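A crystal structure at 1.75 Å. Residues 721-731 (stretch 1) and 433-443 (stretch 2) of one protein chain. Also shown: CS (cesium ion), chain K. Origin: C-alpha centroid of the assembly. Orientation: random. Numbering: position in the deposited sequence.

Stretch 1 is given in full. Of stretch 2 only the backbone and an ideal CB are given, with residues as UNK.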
# COMPACT_ATOMS: atom_id res chain seq x y z
N GLY A 721 -15.66 18.74 3.90
CA GLY A 721 -15.49 17.75 4.95
C GLY A 721 -14.31 18.08 5.83
O GLY A 721 -14.21 17.61 6.96
N HIS A 722 -13.39 18.88 5.31
CA HIS A 722 -12.25 19.32 6.10
C HIS A 722 -11.87 20.77 5.82
O HIS A 722 -11.71 21.17 4.67
CB HIS A 722 -11.03 18.44 5.86
CG HIS A 722 -9.84 18.88 6.64
ND1 HIS A 722 -9.62 18.48 7.95
CD2 HIS A 722 -8.86 19.77 6.36
CE1 HIS A 722 -8.54 19.08 8.41
NE2 HIS A 722 -8.06 19.86 7.46
N SER A 723 -11.69 21.53 6.89
CA SER A 723 -11.17 22.89 6.80
C SER A 723 -10.07 23.09 7.84
O SER A 723 -10.06 22.43 8.88
CB SER A 723 -12.29 23.91 7.02
OG SER A 723 -13.32 23.74 6.05
N GLY A 724 -9.14 23.98 7.54
CA GLY A 724 -8.06 24.29 8.46
C GLY A 724 -6.96 23.25 8.43
O GLY A 724 -6.93 22.38 7.55
N SER A 725 -6.05 23.36 9.39
CA SER A 725 -4.94 22.43 9.51
C SER A 725 -5.42 20.99 9.72
O SER A 725 -6.53 20.78 10.23
CB SER A 725 -4.05 22.88 10.66
OG SER A 725 -3.46 21.79 11.33
N ASN A 726 -4.62 20.00 9.32
CA ASN A 726 -4.97 18.60 9.58
C ASN A 726 -4.17 18.03 10.74
O ASN A 726 -4.01 16.82 10.87
CB ASN A 726 -4.81 17.73 8.32
CG ASN A 726 -3.36 17.59 7.84
OD1 ASN A 726 -2.56 18.51 7.98
ND2 ASN A 726 -3.04 16.44 7.26
N VAL A 727 -3.68 18.90 11.62
CA VAL A 727 -3.12 18.42 12.88
C VAL A 727 -4.22 17.68 13.65
O VAL A 727 -5.33 18.20 13.81
CB VAL A 727 -2.53 19.56 13.72
CG1 VAL A 727 -2.20 19.07 15.13
CG2 VAL A 727 -1.31 20.13 13.04
N GLY A 728 -3.92 16.47 14.09
CA GLY A 728 -4.90 15.66 14.79
C GLY A 728 -5.80 14.89 13.85
O GLY A 728 -6.77 14.25 14.27
N GLY A 729 -5.49 14.97 12.56
CA GLY A 729 -6.19 14.20 11.54
C GLY A 729 -7.12 15.02 10.67
O GLY A 729 -7.63 16.05 11.09
N LEU A 730 -7.35 14.56 9.44
CA LEU A 730 -8.35 15.18 8.58
C LEU A 730 -9.73 14.97 9.19
O LEU A 730 -10.00 13.92 9.76
CB LEU A 730 -8.27 14.59 7.17
CG LEU A 730 -7.02 15.06 6.40
CD1 LEU A 730 -6.67 14.09 5.26
CD2 LEU A 730 -7.26 16.47 5.88
N LYS A 731 -10.61 15.97 9.09
CA LYS A 731 -11.85 15.97 9.87
C LYS A 731 -13.04 15.36 9.15
O LYS A 731 -14.15 15.30 9.70
CB LYS A 731 -12.20 17.40 10.30
CG LYS A 731 -11.18 18.01 11.25
CD LYS A 731 -11.37 19.52 11.31
CE LYS A 731 -10.19 20.21 11.99
NZ LYS A 731 -10.21 21.68 11.73
N UNK A 433 -1.82 25.20 -0.05
CA UNK A 433 -1.89 23.86 0.53
C UNK A 433 -2.81 23.80 1.76
O UNK A 433 -3.06 22.72 2.30
CB UNK A 433 -0.49 23.39 0.91
N UNK A 434 -3.32 24.95 2.18
CA UNK A 434 -4.34 24.99 3.22
C UNK A 434 -3.96 24.31 4.52
O UNK A 434 -4.81 23.69 5.18
CB UNK A 434 -5.62 24.35 2.69
N UNK A 435 -2.69 24.42 4.88
CA UNK A 435 -2.12 23.79 6.08
C UNK A 435 -2.38 22.29 6.21
O UNK A 435 -2.53 21.76 7.32
CB UNK A 435 -2.67 24.49 7.32
N UNK A 436 -2.40 21.62 5.07
CA UNK A 436 -2.45 20.16 5.05
C UNK A 436 -1.05 19.59 4.90
O UNK A 436 -0.38 19.85 3.91
CB UNK A 436 -3.35 19.66 3.92
N UNK A 437 -0.60 18.85 5.91
CA UNK A 437 0.66 18.12 5.81
C UNK A 437 0.38 16.67 5.44
O UNK A 437 -0.54 16.08 5.98
CB UNK A 437 1.44 18.20 7.12
N UNK A 438 1.17 16.09 4.53
CA UNK A 438 0.75 14.82 3.92
C UNK A 438 1.59 13.59 4.22
O UNK A 438 1.24 12.49 3.78
CB UNK A 438 0.71 15.00 2.40
N UNK A 439 2.70 13.73 4.95
CA UNK A 439 3.57 12.58 5.23
C UNK A 439 3.07 11.81 6.45
O UNK A 439 3.75 11.74 7.48
CB UNK A 439 5.01 13.04 5.45
N UNK A 440 1.88 11.24 6.33
CA UNK A 440 1.30 10.53 7.46
C UNK A 440 0.23 9.56 7.00
O UNK A 440 -0.33 9.71 5.91
CB UNK A 440 0.72 11.52 8.47
N UNK A 441 -0.03 8.56 7.83
CA UNK A 441 -0.96 7.47 7.54
C UNK A 441 -2.37 7.98 7.26
O UNK A 441 -3.03 7.52 6.32
CB UNK A 441 -0.99 6.48 8.71
N UNK A 442 -2.81 8.94 8.06
CA UNK A 442 -4.16 9.49 7.95
C UNK A 442 -4.35 10.13 6.58
O UNK A 442 -5.41 9.96 5.95
CB UNK A 442 -4.42 10.51 9.06
N UNK A 443 -3.33 10.85 6.09
CA UNK A 443 -3.46 11.53 4.80
C UNK A 443 -3.56 10.49 3.68
O UNK A 443 -4.41 10.60 2.79
CB UNK A 443 -2.28 12.47 4.56
CS CS K . -7.04 20.04 15.69

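Position 433 has an ideal CB with nothing of stretch 1 within 5.5 Å. The contact sets no demand, and many side chains would do. The residue is Tyr-433.

At position 434 the phi is +55°, which favours glycine, though asparagine or aspartate can also adopt it. The CB direction is sideways, 5.4 Å from Gly-724 O. It is Gly-434.

Position 435 also has positive phi, +52°. Its CB points toward stretch 1, 3.8 Å from Ser-725 CA. Glycine, asparagine or aspartate would suit. It is Asn-435. The backbone does the linking: its O takes a weak hydrogen bond from Asn-726 N at 3.4 Å and a CA-H...O contact from Ser-725 CA at 3.3 Å.

Position 436 points sideways, with Asn-726 OD1 4.3 Å from its ideal CB and Leu-730 CD2 at 5.4 Å. The carbons of Leu-730 invite an aliphatic chain; valine, leucine, isoleucine or methionine would be reasonable. It is Ile-436. Its CD1 reaches Leu-730 CD2 at 4.4 Å and meets the His-722 ring obliquely, 4.4 Å from His-722 CD2.

Position 437 matters for its backbone. Asn-726 bonds to both its polar atoms: N donates to Asn-726 OD1 at 2.9 Å, and Asn-726 ND2 donates to O at 2.8 Å. Ordinary phi and psi do not require glycine, and a small residue such as alanine or serine is conceivable. It is Gly-437.

Positions 438 and 439 do not touch stretch 1, which leaves the choice open. They are Tyr-438, whose CB points away, and Leu-439.

Position 440 points toward stretch 1 and directly precedes a helix, so serine, threonine, aspartate or asparagine would suit as a cap. It is Asn-440. Its OD1 accepts from the N of position 443 at 2.8 Å, and its ND2 donates to Gly-437 O at 2.9 Å. Water 1 joins OD1 to Asn-726 ND2.

Position 441 is out of reach. It is Thr-441, in the helix.

Position 442 points toward stretch 1, its ideal CB 5.0 Å from Leu-730 N. That donor asks for an acceptor: aspartate, asparagine or perhaps glutamate. It is Asp-442. OD2 accepts from Leu-730 N at 2.9 Å. Water 2 links OD1 to Leu-730 O.

Position 443 points sideways, its ideal CB 4.7 Å from Leu-730 CD1. A large apolar or aromatic residue fits. It is Trp-443, whose ring meets Leu-730 CD1 obliquely, its own CD1 4.4 Å from that methyl.

Stretch 2 (433-443) YGNIGYLNTDW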
# COMPACT_ATOMS: atom_id res chain seq x y z
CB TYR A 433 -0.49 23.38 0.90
CG TYR A 433 0.27 22.74 -0.26
CD1 TYR A 433 0.33 23.36 -1.50
CD2 TYR A 433 0.93 21.53 -0.09
CE1 TYR A 433 1.03 22.78 -2.55
CE2 TYR A 433 1.63 20.95 -1.14
CZ TYR A 433 1.68 21.57 -2.36
OH TYR A 433 2.39 20.98 -3.39
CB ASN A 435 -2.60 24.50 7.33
CG ASN A 435 -1.92 25.83 7.51
OD1 ASN A 435 -2.49 26.87 7.18
ND2 ASN A 435 -0.68 25.81 8.01
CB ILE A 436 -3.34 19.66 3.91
CG1 ILE A 436 -4.79 20.13 4.15
CG2 ILE A 436 -3.27 18.13 3.79
CD1 ILE A 436 -5.79 19.57 3.18
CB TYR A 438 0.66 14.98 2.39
CG TYR A 438 1.94 15.47 1.77
CD1 TYR A 438 2.95 14.58 1.40
CD2 TYR A 438 2.15 16.83 1.56
CE1 TYR A 438 4.13 15.03 0.85
CE2 TYR A 438 3.32 17.28 1.00
CZ TYR A 438 4.30 16.39 0.64
OH TYR A 438 5.47 16.86 0.09
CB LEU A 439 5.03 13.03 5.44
CG LEU A 439 5.80 13.42 4.17
CD1 LEU A 439 7.24 13.78 4.50
CD2 LEU A 439 5.75 12.28 3.15
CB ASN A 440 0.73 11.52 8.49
CG ASN A 440 -0.30 12.46 7.89
OD1 ASN A 440 -1.48 12.13 7.83
ND2 ASN A 440 0.15 13.63 7.42
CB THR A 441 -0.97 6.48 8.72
OG1 THR A 441 0.36 6.00 8.92
CG2 THR A 441 -1.91 5.30 8.45
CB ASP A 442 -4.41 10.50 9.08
CG ASP A 442 -5.80 11.10 9.05
OD1 ASP A 442 -6.74 10.52 9.65
OD2 ASP A 442 -5.96 12.19 8.45
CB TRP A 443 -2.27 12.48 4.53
CG TRP A 443 -2.40 13.16 3.18
CD1 TRP A 443 -3.01 14.35 2.92
CD2 TRP A 443 -1.95 12.64 1.92
NE1 TRP A 443 -2.95 14.62 1.56
CE2 TRP A 443 -2.31 13.59 0.93
CE3 TRP A 443 -1.26 11.48 1.53
CZ2 TRP A 443 -2.01 13.41 -0.42
CZ3 TRP A 443 -0.98 11.29 0.18
CH2 TRP A 443 -1.35 12.26 -0.78
O HOH W 1 -3.84 13.65 7.68
O HOH W 2 -9.10 11.35 9.61
O HOH W 3 -6.90 21.52 13.14
O HOH W 4 -7.99 17.73 13.18
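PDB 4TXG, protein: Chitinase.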